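Local coordinates for Tol-Pal system protein TolB (PDB 7MX5), which probably works in the periplasm as part of the Tol-Pal system, which takes part in outer membrane invagination during cell division and maintains outer membrane integrity, at residues 5-10 with 381-386; 360-365 with 373-378; 133-138 with 154-159; 345-350 with 391-396. All blocks are in the same frame, centred on the assembly; numbering follows the deposited sequence.

Contact 1 (5-10 with 381-386); sequences LEIAKA and FRMNLP
Glu-6 and Asn-384 form an antiparallel hydrogen-bonded pair: Glu-6 N donates to Asn-384 O at 2.8 Å, and Asn-384 N answers to Glu-6 O. Two residues on, the register slips, because Ala-8 and Lys-9 both face Arg-382 in a classic beta bulge. Arg-382 O accepts a 3.0 Å bond from Ala-8 N and a weak one from Lys-9 N, while Arg-382 N donates to Lys-9 O. The side chain of Glu-6 can be followed outward. Its CB lies 3.8 Å from Asn-384 CB. CG stands anti to the carbonyl carbon (chi1 -72°), and the chain runs on extended until CD comes within 3.7 Å of Pro-386 CG. At the tip OE1 meets Asn-384 CB, whereas OE2 touches Pro-386 CG at 3.6 Å and makes a salt bridge with Arg-369. The Asn-384 amide, turned 72° from this carboxylate, is engaged through OD1 with Ser-373. On the same face Lys-9 CB covers one side of the Arg-382 guanidinium, toward its rim. On the face of Ile-7 and Met-383, Ile-7 CD1 reaches Met-383 CG at 3.5 Å; it also meets the Phe-381 ring at CZ. Leu-5 CD2 touches both Met-383 CE and Leu-385 CD1, crossing the methionine at about a right angle. Arg-38 packs against Ile-7, Phe-381 and Met-383. Strand 6-9 adds a fifth strand to the outer edge of a four-stranded propeller blade, laid against strand 382-386, whose other edge is hydrogen-bonded to strand 369-376.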
loop_
_atom_site.group_PDB
_atom_site.type_symbol
_atom_site.label_atom_id
_atom_site.label_comp_id
_atom_site.label_asym_id
_atom_site.label_seq_id
_atom_site.Cartn_x
_atom_site.Cartn_y
_atom_site.Cartn_z
ATOM N N LEU A 5 14.705 -2.494 -1.052
ATOM C CA LEU A 5 13.822 -3.583 -0.663
ATOM C C LEU A 5 14.574 -4.610 0.175
ATOM O O LEU A 5 15.667 -5.049 -0.199
ATOM C CB LEU A 5 13.215 -4.237 -1.905
ATOM C CG LEU A 5 11.975 -5.110 -1.703
ATOM C CD1 LEU A 5 12.324 -6.507 -1.225
ATOM C CD2 LEU A 5 11.073 -4.426 -0.701
ATOM N N GLU A 6 13.979 -4.988 1.304
ATOM C CA GLU A 6 14.452 -6.092 2.128
ATOM C C GLU A 6 13.305 -7.061 2.372
ATOM O O GLU A 6 12.152 -6.645 2.520
ATOM C CB GLU A 6 14.993 -5.615 3.485
ATOM C CG GLU A 6 16.326 -4.893 3.448
ATOM C CD GLU A 6 16.697 -4.310 4.802
ATOM O OE1 GLU A 6 15.997 -4.615 5.793
ATOM O OE2 GLU A 6 17.686 -3.554 4.880
ATOM N N ILE A 7 13.623 -8.352 2.406
ATOM C CA ILE A 7 12.721 -9.369 2.935
ATOM C C ILE A 7 13.175 -9.678 4.354
ATOM O O ILE A 7 14.332 -10.057 4.575
ATOM C CB ILE A 7 12.707 -10.640 2.071
ATOM C CG1 ILE A 7 12.348 -10.333 0.615
ATOM C CG2 ILE A 7 11.714 -11.645 2.630
ATOM C CD1 ILE A 7 11.179 -9.417 0.447
ATOM N N ALA A 8 12.273 -9.509 5.319
ATOM C CA ALA A 8 12.598 -9.699 6.728
ATOM C C ALA A 8 12.142 -11.052 7.260
ATOM O O ALA A 8 12.926 -11.765 7.891
ATOM C CB ALA A 8 11.979 -8.573 7.566
ATOM N N LYS A 9 10.886 -11.420 7.018
ATOM C CA LYS A 9 10.325 -12.680 7.498
ATOM C C LYS A 9 9.678 -13.391 6.312
ATOM O O LYS A 9 8.576 -13.032 5.890
ATOM C CB LYS A 9 9.322 -12.444 8.623
ATOM C CG LYS A 9 8.731 -13.714 9.212
ATOM C CD LYS A 9 7.397 -13.440 9.891
ATOM C CE LYS A 9 7.458 -13.718 11.382
ATOM N NZ LYS A 9 6.124 -13.558 12.023
ATOM N N ALA A 10 10.371 -14.390 5.772
ATOM C CA ALA A 10 9.814 -15.175 4.687
ATOM C C ALA A 10 8.693 -16.071 5.212
ATOM O O ALA A 10 8.689 -16.445 6.388
ATOM C CB ALA A 10 10.901 -16.026 4.034
ATOM N N PHE A 381 4.587 -12.807 6.618
ATOM C CA PHE A 381 5.495 -12.189 5.664
ATOM C C PHE A 381 5.787 -10.767 6.111
ATOM O O PHE A 381 4.860 -9.974 6.308
ATOM C CB PHE A 381 4.907 -12.196 4.254
ATOM C CG PHE A 381 5.834 -11.642 3.219
ATOM C CD1 PHE A 381 6.870 -12.411 2.720
ATOM C CD2 PHE A 381 5.685 -10.345 2.760
ATOM C CE1 PHE A 381 7.732 -11.902 1.773
ATOM C CE2 PHE A 381 6.544 -9.830 1.814
ATOM C CZ PHE A 381 7.570 -10.608 1.324
ATOM N N ARG A 382 7.066 -10.450 6.277
ATOM C CA ARG A 382 7.499 -9.087 6.533
ATOM C C ARG A 382 8.423 -8.623 5.420
ATOM O O ARG A 382 9.305 -9.363 4.973
ATOM C CB ARG A 382 8.199 -8.946 7.888
ATOM C CG ARG A 382 7.755 -7.702 8.641
ATOM C CD ARG A 382 8.521 -7.494 9.927
ATOM N NE ARG A 382 8.028 -8.354 10.996
ATOM C CZ ARG A 382 8.770 -9.247 11.635
ATOM N NH1 ARG A 382 10.052 -9.410 11.351
ATOM N NH2 ARG A 382 8.214 -9.993 12.585
ATOM N N MET A 383 8.201 -7.389 4.979
ATOM C CA MET A 383 8.952 -6.759 3.905
ATOM C C MET A 383 9.353 -5.373 4.376
ATOM O O MET A 383 8.504 -4.610 4.848
ATOM C CB MET A 383 8.104 -6.685 2.632
ATOM C CG MET A 383 8.840 -6.993 1.349
ATOM S SD MET A 383 7.728 -6.962 -0.072
ATOM C CE MET A 383 7.700 -5.216 -0.459
ATOM N N ASN A 384 10.636 -5.050 4.268
ATOM C CA ASN A 384 11.162 -3.796 4.786
ATOM C C ASN A 384 11.577 -2.877 3.647
ATOM O O ASN A 384 12.220 -3.309 2.684
ATOM C CB ASN A 384 12.349 -4.039 5.720
ATOM C CG ASN A 384 11.915 -4.490 7.099
ATOM O OD1 ASN A 384 10.834 -4.135 7.567
ATOM N ND2 ASN A 384 12.758 -5.274 7.760
ATOM N N LEU A 385 11.203 -1.602 3.768
ATOM C CA LEU A 385 11.573 -0.553 2.821
ATOM C C LEU A 385 12.333 0.539 3.570
ATOM O O LEU A 385 11.795 1.627 3.814
ATOM C CB LEU A 385 10.345 0.033 2.125
ATOM C CG LEU A 385 9.681 -0.712 0.962
ATOM C CD1 LEU A 385 10.648 -0.867 -0.204
ATOM C CD2 LEU A 385 9.116 -2.061 1.388
ATOM N N PRO A 386 13.580 0.281 3.956
ATOM C CA PRO A 386 14.347 1.295 4.683
ATOM C C PRO A 386 14.847 2.400 3.767
ATOM O O PRO A 386 15.011 2.230 2.558
ATOM C CB PRO A 386 15.524 0.509 5.277
ATOM C CG PRO A 386 15.252 -0.935 4.996
ATOM C CD PRO A 386 14.321 -0.984 3.839
#

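Contact 2 (360-365 with 373-378); sequences VVYATR and SIMSTD
Val-360 pairs with Met-375 and Tyr-362 with Ser-373 through two rings of backbone hydrogen bonds, on antiparallel strands whose directions differ by 145°. Between these pairs Val-361 faces Ile-374 in a non-hydrogen-bonded position, where Val-361 CA approaches Ser-373 O and Ile-374 CA approaches Val-360 O as CA-H...O contacts. Tyr-362 and Ser-373 supply the most distinctive side-chain arrangement. CG of Tyr-362 is set between the backbone N and the carbonyl carbon (chi1 62°), and the ring extends beside Ser-373. Ser-373 CB lies over its face, 3.8 Å from the Tyr-362 ring centroid and 29° off the normal, a CH-pi contact displaced toward CZ. Met-375 CB sits instead at the ring edge. A water bonds to Tyr-362 OH at 3.1 Å and donates weakly to Ser-373 OG, although the serine hydroxyl has its closer partner in Asn-384 OD1. On the face of Val-361 and Ile-374 the contact is apolar: Val-361 CG2 meets Ile-374 CG1 at 3.7 Å, and Trp-397 touches both residues. Val-360 CG1 lies 3.2 Å from Met-375 O, beside the backbone rather than against the methionine tip. Strands 359-366 and 369-376 make a beta hairpin, the central pair of an up-and-down antiparallel meander, and such a meander is the blade of a beta-propeller.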
loop_
_atom_site.group_PDB
_atom_site.type_symbol
_atom_site.label_atom_id
_atom_site.label_comp_id
_atom_site.label_asym_id
_atom_site.label_seq_id
_atom_site.Cartn_x
_atom_site.Cartn_y
_atom_site.Cartn_z
ATOM N N VAL A 360 -0.219 -4.967 3.870
ATOM C CA VAL A 360 -0.431 -3.711 4.583
ATOM C C VAL A 360 0.923 -3.046 4.785
ATOM O O VAL A 360 1.908 -3.703 5.132
ATOM C CB VAL A 360 -1.165 -3.935 5.925
ATOM C CG1 VAL A 360 -0.411 -4.923 6.797
ATOM C CG2 VAL A 360 -1.363 -2.614 6.657
ATOM N N VAL A 361 0.972 -1.739 4.547
ATOM C CA VAL A 361 2.192 -0.960 4.712
ATOM C C VAL A 361 2.008 -0.010 5.887
ATOM O O VAL A 361 0.905 0.482 6.153
ATOM C CB VAL A 361 2.561 -0.195 3.420
ATOM C CG1 VAL A 361 1.517 0.865 3.099
ATOM C CG2 VAL A 361 3.951 0.425 3.533
ATOM N N TYR A 362 3.099 0.227 6.611
ATOM C CA TYR A 362 3.079 1.108 7.769
ATOM C C TYR A 362 4.491 1.613 8.017
ATOM O O TYR A 362 5.471 1.038 7.536
ATOM C CB TYR A 362 2.528 0.397 9.011
ATOM C CG TYR A 362 3.344 -0.799 9.452
ATOM C CD1 TYR A 362 3.252 -2.013 8.783
ATOM C CD2 TYR A 362 4.207 -0.713 10.537
ATOM C CE1 TYR A 362 3.997 -3.106 9.181
ATOM C CE2 TYR A 362 4.956 -1.802 10.942
ATOM C CZ TYR A 362 4.845 -2.996 10.261
ATOM O OH TYR A 362 5.590 -4.083 10.658
ATOM N N ALA A 363 4.581 2.702 8.774
ATOM C CA ALA A 363 5.855 3.322 9.109
ATOM C C ALA A 363 6.259 2.928 10.523
ATOM O O ALA A 363 5.448 3.013 11.452
ATOM C CB ALA A 363 5.772 4.844 8.985
ATOM N N THR A 364 7.508 2.500 10.681
ATOM C CA THR A 364 8.029 2.088 11.979
ATOM C C THR A 364 9.521 2.398 12.019
ATOM O O THR A 364 10.070 3.017 11.103
ATOM C CB THR A 364 7.742 0.601 12.234
ATOM O OG1 THR A 364 8.286 0.219 13.504
ATOM C CG2 THR A 364 8.362 -0.256 11.144
ATOM N N ARG A 365 10.179 1.965 13.093
ATOM C CA ARG A 365 11.609 2.186 13.273
ATOM C C ARG A 365 12.259 0.901 13.756
ATOM O O ARG A 365 11.810 0.305 14.739
ATOM C CB ARG A 365 11.878 3.317 14.273
ATOM C CG ARG A 365 11.491 4.699 13.776
ATOM C CD ARG A 365 11.489 5.709 14.911
ATOM N NE ARG A 365 10.995 7.013 14.483
ATOM C CZ ARG A 365 10.934 8.083 15.263
ATOM N NH1 ARG A 365 11.330 8.043 16.524
ATOM N NH2 ARG A 365 10.463 9.223 14.765
ATOM N N SER A 373 7.413 -0.713 6.414
ATOM C CA SER A 373 7.305 -2.160 6.496
ATOM C C SER A 373 6.018 -2.607 5.820
ATOM O O SER A 373 4.965 -1.989 6.003
ATOM C CB SER A 373 7.330 -2.645 7.951
ATOM O OG SER A 373 8.659 -2.867 8.392
ATOM N N ILE A 374 6.111 -3.676 5.035
ATOM C CA ILE A 374 4.959 -4.274 4.371
ATOM C C ILE A 374 4.783 -5.678 4.928
ATOM O O ILE A 374 5.715 -6.490 4.888
ATOM C CB ILE A 374 5.121 -4.300 2.842
ATOM C CG1 ILE A 374 4.793 -2.929 2.253
ATOM C CG2 ILE A 374 4.218 -5.355 2.228
ATOM C CD1 ILE A 374 5.541 -2.616 0.980
ATOM N N MET A 375 3.593 -5.960 5.452
ATOM C CA MET A 375 3.307 -7.240 6.081
ATOM C C MET A 375 2.070 -7.861 5.455
ATOM O O MET A 375 1.118 -7.158 5.105
ATOM C CB MET A 375 3.094 -7.085 7.590
ATOM C CG MET A 375 4.316 -7.435 8.411
ATOM S SD MET A 375 3.950 -7.862 10.120
ATOM C CE MET A 375 3.363 -9.538 9.934
ATOM N N SER A 376 2.095 -9.182 5.309
ATOM C CA SER A 376 0.891 -9.905 4.937
ATOM C C SER A 376 -0.107 -9.863 6.088
ATOM O O SER A 376 0.267 -9.867 7.265
ATOM C CB SER A 376 1.223 -11.351 4.571
ATOM O OG SER A 376 1.782 -12.042 5.674
ATOM N N THR A 377 -1.394 -9.811 5.739
ATOM C CA THR A 377 -2.426 -9.637 6.756
ATOM C C THR A 377 -2.567 -10.851 7.666
ATOM O O THR A 377 -3.183 -10.738 8.731
ATOM C CB THR A 377 -3.769 -9.323 6.097
ATOM O OG1 THR A 377 -4.145 -10.400 5.231
ATOM C CG2 THR A 377 -3.672 -8.035 5.294
ATOM N N ASP A 378 -2.015 -12.001 7.283
ATOM C CA ASP A 378 -2.060 -13.178 8.139
ATOM C C ASP A 378 -0.882 -13.259 9.103
ATOM O O ASP A 378 -0.925 -14.062 10.041
ATOM C CB ASP A 378 -2.138 -14.455 7.289
ATOM C CG ASP A 378 -0.971 -14.602 6.330
ATOM O OD1 ASP A 378 -0.093 -13.714 6.299
ATOM O OD2 ASP A 378 -0.938 -15.614 5.597
HETATM O O HOH W 1 8.591 -4.457 11.346
#

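Contact 3 (133-138 with 154-159); sequences SGRIAY and IADTDG
Arg-135 doubles back over the strand of Ile-154 and Asp-156 because its chain bends twice, at chi2 (-88°), which sets CD, and at chi3 (-75°), which sets NE. NE comes 3.3 Å from Ile-154 CG2, the two side chains crossing at about a right angle. One face of the guanidinium covers the backbone around Ile-154 C and Ala-155 CA. Ile-154 O, over the same flat group, is 2.9 Å from Arg-135 NH2, but the angle is too poor for a hydrogen bond. The edge does the bonding: Arg-135 NH1 forms a salt bridge of 3.2 Å with Asp-156 OD1, straight at the hydrogen (166°) and in the guanidinium plane, yet arriving from above the carboxylate. NH1 also donates to Gln-161 O. Next along the strands, Ile-136 and Ala-155 exchange backbone hydrogen bonds, with Ile-136 N to Ala-155 O at 2.7 Å. Tyr-138 turns its ring edge to Ala-155, CE1 lying 3.7 Å from Ala-155 CB, its hydroxyl held by Gln-153. Beyond the strand pair, Thr-157 CG2 packs on Gly-134 O, and a water accepts from Thr-157 N at 3.1 Å. A type I turn from Asp-156 to Gly-159 then leads away from the hairpin of this propeller blade. Since NH1 serves both a carboxylate and a carbonyl while the guanidinium face lies on the peptide chain, the charge is probably partly compensated and the rotation of the group restricted.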
loop_
_atom_site.group_PDB
_atom_site.type_symbol
_atom_site.label_atom_id
_atom_site.label_comp_id
_atom_site.label_asym_id
_atom_site.label_seq_id
_atom_site.Cartn_x
_atom_site.Cartn_y
_atom_site.Cartn_z
ATOM N N SER A 133 2.385 -4.760 -9.338
ATOM C CA SER A 133 2.105 -3.498 -9.998
ATOM C C SER A 133 1.328 -2.594 -9.050
ATOM O O SER A 133 0.523 -3.056 -8.236
ATOM C CB SER A 133 1.313 -3.719 -11.286
ATOM O OG SER A 133 1.988 -4.615 -12.152
ATOM N N GLY A 134 1.580 -1.296 -9.156
ATOM C CA GLY A 134 0.992 -0.321 -8.263
ATOM C C GLY A 134 2.049 0.561 -7.629
ATOM O O GLY A 134 3.250 0.313 -7.716
ATOM N N ARG A 135 1.564 1.612 -6.976
ATOM C CA ARG A 135 2.428 2.645 -6.432
ATOM C C ARG A 135 2.110 2.883 -4.963
ATOM O O ARG A 135 0.986 2.656 -4.506
ATOM C CB ARG A 135 2.283 3.951 -7.221
ATOM C CG ARG A 135 2.456 3.777 -8.722
ATOM C CD ARG A 135 3.914 3.905 -9.123
ATOM N NE ARG A 135 4.350 5.295 -9.106
ATOM C CZ ARG A 135 5.599 5.694 -9.301
ATOM N NH1 ARG A 135 6.575 4.828 -9.527
ATOM N NH2 ARG A 135 5.877 6.993 -9.266
ATOM N N ILE A 136 3.120 3.340 -4.226
ATOM C CA ILE A 136 2.992 3.674 -2.814
ATOM C C ILE A 136 3.575 5.061 -2.599
ATOM O O ILE A 136 4.720 5.325 -2.983
ATOM C CB ILE A 136 3.703 2.648 -1.910
ATOM C CG1 ILE A 136 3.126 1.247 -2.124
ATOM C CG2 ILE A 136 3.592 3.059 -0.448
ATOM C CD1 ILE A 136 3.730 0.195 -1.219
ATOM N N ALA A 137 2.789 5.946 -1.993
ATOM C CA ALA A 137 3.251 7.285 -1.664
ATOM C C ALA A 137 3.775 7.326 -0.235
ATOM O O ALA A 137 3.300 6.598 0.641
ATOM C CB ALA A 137 2.127 8.305 -1.838
ATOM N N TYR A 138 4.761 8.188 -0.006
ATOM C CA TYR A 138 5.383 8.309 1.305
ATOM C C TYR A 138 6.052 9.673 1.400
ATOM O O TYR A 138 6.254 10.360 0.397
ATOM C CB TYR A 138 6.391 7.181 1.550
ATOM C CG TYR A 138 7.440 7.050 0.467
ATOM C CD1 TYR A 138 7.213 6.264 -0.656
ATOM C CD2 TYR A 138 8.656 7.713 0.567
ATOM C CE1 TYR A 138 8.168 6.144 -1.649
ATOM C CE2 TYR A 138 9.616 7.597 -0.418
ATOM C CZ TYR A 138 9.367 6.813 -1.524
ATOM O OH TYR A 138 10.322 6.697 -2.508
ATOM N N ILE A 154 6.480 9.106 -4.670
ATOM C CA ILE A 154 5.664 7.965 -5.066
ATOM C C ILE A 154 6.576 6.970 -5.767
ATOM O O ILE A 154 7.286 7.332 -6.711
ATOM C CB ILE A 154 4.498 8.377 -5.986
ATOM C CG1 ILE A 154 3.570 9.359 -5.271
ATOM C CG2 ILE A 154 3.718 7.155 -6.429
ATOM C CD1 ILE A 154 2.484 9.926 -6.162
ATOM N N ALA A 155 6.563 5.723 -5.303
ATOM C CA ALA A 155 7.429 4.691 -5.848
ATOM C C ALA A 155 6.627 3.414 -6.050
ATOM O O ALA A 155 5.475 3.301 -5.622
ATOM C CB ALA A 155 8.635 4.430 -4.937
ATOM N N ASP A 156 7.254 2.446 -6.713
ATOM C CA ASP A 156 6.637 1.145 -6.904
ATOM C C ASP A 156 6.534 0.409 -5.569
ATOM O O ASP A 156 7.057 0.846 -4.539
ATOM C CB ASP A 156 7.435 0.319 -7.912
ATOM C CG ASP A 156 7.446 0.940 -9.294
ATOM O OD1 ASP A 156 6.488 1.669 -9.626
ATOM O OD2 ASP A 156 8.415 0.703 -10.047
ATOM N N THR A 157 5.847 -0.736 -5.596
ATOM C CA THR A 157 5.640 -1.506 -4.375
ATOM C C THR A 157 6.938 -2.078 -3.818
ATOM O O THR A 157 6.966 -2.493 -2.655
ATOM C CB THR A 157 4.638 -2.633 -4.627
ATOM O OG1 THR A 157 5.207 -3.594 -5.525
ATOM C CG2 THR A 157 3.358 -2.075 -5.230
ATOM N N ASP A 158 8.007 -2.109 -4.613
ATOM C CA ASP A 158 9.320 -2.526 -4.141
ATOM C C ASP A 158 10.244 -1.345 -3.874
ATOM O O ASP A 158 11.428 -1.549 -3.584
ATOM C CB ASP A 158 9.967 -3.486 -5.142
ATOM C CG ASP A 158 10.129 -2.876 -6.525
ATOM O OD1 ASP A 158 9.666 -1.737 -6.743
ATOM O OD2 ASP A 158 10.722 -3.543 -7.399
ATOM N N GLY A 159 9.731 -0.118 -3.965
ATOM C CA GLY A 159 10.520 1.073 -3.743
ATOM C C GLY A 159 11.265 1.587 -4.955
ATOM O O GLY A 159 11.846 2.678 -4.887
HETATM O O HOH W 2 4.748 -1.448 -8.398
#

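Contact 4 (345-350 with 391-396); sequences TSLDES and EVREPA
Glu-349 meets Arg-393 and the backbone of Glu-394 with a single carboxylate. Glu-349 OE1 takes a salt bridge from Arg-393 NH2 at 2.6 Å, the oxygen being approached from above the carboxylate plane. Arg-393 NE adds two weak bonds, to Glu-349 OE1 at 3.2 Å and to Glu-349 OE2 at 3.3 Å, and the two flat groups are inclined by only 24°. Glu-349 OE2 also receives Glu-394 N; the refined length is very short and its exact value doubtful. Leu-347 covers the guanidinium, with CD2 4.0 Å above the Arg-393 plane over its centre and CD1 close to NE. Strand 391-397 is the C-terminal strand that completes a blade begun by strands 135-141, 150-156 and 163-168, the Velcro closure of beta-propellers, while loop 345-350 joins two successive blades. Arg-393 NH1 has a long ion pair of 3.7 Å with Glu-391 OE1, which is more firmly engaged by Arg-365. Arg-141 NH1 lies near Arg-393 NH1, so the surrounding carboxylates probably offset a repulsion. Glu-394 crosses Glu-349 at about a right angle and sends its own carboxylate to Ser-174 through OE2, with a weak ion pair from OE1 to Arg-141.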
loop_
_atom_site.group_PDB
_atom_site.type_symbol
_atom_site.label_atom_id
_atom_site.label_comp_id
_atom_site.label_asym_id
_atom_site.label_seq_id
_atom_site.Cartn_x
_atom_site.Cartn_y
_atom_site.Cartn_z
ATOM N N THR A 345 4.826 -1.810 16.464
ATOM C CA THR A 345 5.216 -0.664 15.658
ATOM C C THR A 345 5.673 0.463 16.572
ATOM O O THR A 345 5.262 0.549 17.733
ATOM C CB THR A 345 4.071 -0.182 14.754
ATOM O OG1 THR A 345 4.488 0.984 14.030
ATOM C CG2 THR A 345 2.837 0.150 15.579
ATOM N N SER A 346 6.530 1.327 16.034
ATOM C CA SER A 346 7.128 2.408 16.806
ATOM C C SER A 346 6.420 3.743 16.623
ATOM O O SER A 346 6.757 4.702 17.325
ATOM C CB SER A 346 8.607 2.569 16.431
ATOM O OG SER A 346 9.306 1.344 16.566
ATOM N N LEU A 347 5.452 3.831 15.715
ATOM C CA LEU A 347 4.823 5.099 15.375
ATOM C C LEU A 347 3.310 4.970 15.459
ATOM O O LEU A 347 2.730 4.029 14.909
ATOM C CB LEU A 347 5.235 5.554 13.972
ATOM C CG LEU A 347 6.732 5.788 13.771
ATOM C CD1 LEU A 347 7.041 6.063 12.310
ATOM C CD2 LEU A 347 7.214 6.928 14.652
ATOM N N ASP A 348 2.678 5.921 16.150
ATOM C CA ASP A 348 1.221 6.028 16.185
ATOM C C ASP A 348 0.783 6.699 14.886
ATOM O O ASP A 348 0.496 7.898 14.823
ATOM C CB ASP A 348 0.770 6.804 17.417
ATOM C CG ASP A 348 -0.729 7.018 17.459
ATOM O OD1 ASP A 348 -1.474 6.104 17.049
ATOM O OD2 ASP A 348 -1.163 8.100 17.908
ATOM N N GLU A 349 0.744 5.898 13.823
ATOM C CA GLU A 349 0.531 6.401 12.475
ATOM C C GLU A 349 -0.329 5.415 11.698
ATOM O O GLU A 349 -0.283 4.206 11.935
ATOM C CB GLU A 349 1.869 6.634 11.762
ATOM C CG GLU A 349 1.786 7.439 10.478
ATOM C CD GLU A 349 3.057 8.224 10.214
ATOM O OE1 GLU A 349 3.280 9.246 10.897
ATOM O OE2 GLU A 349 3.841 7.812 9.335
ATOM N N SER A 350 -1.104 5.944 10.759
ATOM C CA SER A 350 -2.079 5.128 10.045
ATOM C C SER A 350 -1.384 4.121 9.135
ATOM O O SER A 350 -0.441 4.484 8.421
ATOM C CB SER A 350 -3.008 6.018 9.223
ATOM O OG SER A 350 -4.282 5.418 9.067
ATOM N N GLU A 391 13.941 9.288 7.911
ATOM C CA GLU A 391 12.841 8.384 8.205
ATOM C C GLU A 391 11.770 8.497 7.129
ATOM O O GLU A 391 11.643 9.518 6.450
ATOM C CB GLU A 391 12.227 8.670 9.585
ATOM C CG GLU A 391 11.546 10.024 9.695
ATOM C CD GLU A 391 11.039 10.308 11.095
ATOM O OE1 GLU A 391 10.762 9.341 11.835
ATOM O OE2 GLU A 391 10.916 11.498 11.455
ATOM N N VAL A 392 11.000 7.421 6.982
ATOM C CA VAL A 392 9.885 7.351 6.044
ATOM C C VAL A 392 8.596 7.311 6.850
ATOM O O VAL A 392 8.469 6.512 7.787
ATOM C CB VAL A 392 9.996 6.123 5.124
ATOM C CG1 VAL A 392 9.387 6.423 3.767
ATOM C CG2 VAL A 392 11.449 5.696 4.987
ATOM N N ARG A 393 7.643 8.169 6.493
ATOM C CA ARG A 393 6.426 8.324 7.275
ATOM C C ARG A 393 5.210 8.394 6.363
ATOM O O ARG A 393 5.303 8.762 5.188
ATOM C CB ARG A 393 6.476 9.582 8.157
ATOM C CG ARG A 393 7.768 9.748 8.940
ATOM C CD ARG A 393 7.711 8.975 10.242
ATOM N NE ARG A 393 6.438 9.164 10.924
ATOM C CZ ARG A 393 6.278 9.894 12.019
ATOM N NH1 ARG A 393 7.298 10.515 12.590
ATOM N NH2 ARG A 393 5.066 10.003 12.555
ATOM N N GLU A 394 4.061 8.032 6.935
ATOM C CA GLU A 394 2.732 8.197 6.354
ATOM C C GLU A 394 2.621 7.585 4.962
ATOM O O GLU A 394 2.436 8.316 3.980
ATOM C CB GLU A 394 2.369 9.682 6.309
ATOM C CG GLU A 394 1.664 10.179 7.560
ATOM C CD GLU A 394 1.698 11.690 7.694
ATOM O OE1 GLU A 394 2.643 12.316 7.166
ATOM O OE2 GLU A 394 0.780 12.253 8.326
ATOM N N PRO A 395 2.712 6.265 4.830
ATOM C CA PRO A 395 2.535 5.642 3.516
ATOM C C PRO A 395 1.066 5.570 3.125
ATOM O O PRO A 395 0.163 5.585 3.964
ATOM C CB PRO A 395 3.122 4.242 3.710
ATOM C CG PRO A 395 2.880 3.949 5.148
ATOM C CD PRO A 395 3.004 5.267 5.875
ATOM N N ALA A 396 0.841 5.491 1.815
ATOM C CA ALA A 396 -0.513 5.384 1.276
ATOM C C ALA A 396 -0.453 4.556 0.000
ATOM O O ALA A 396 0.030 5.036 -1.030
ATOM C CB ALA A 396 -1.112 6.762 1.009
#

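From the N terminus, strand 6-9 pairs with strand 382-386, so contact 1 closes a loop spanning most of the chain and adds the N-terminal strand to the blade of strands 352-353, 359-366, 369-376 and 382-386. Contact 3 comes next, a short hairpin closure wholly within that loop. Segment 345-350 then opens contact 4, which ends beyond residue 386 and therefore crosses contact 1; contact 2, another hairpin, lies within both. Contacts 1 and 2 share a sheet through neighbouring strands 369-376 and 382-386. Contacts 3 and 4 share a second sheet, the blade closed by strand 391-397, where Ala-137 O meets Ala-396 N. Arg-365 and Glu-391 bridge contacts 2 and 4.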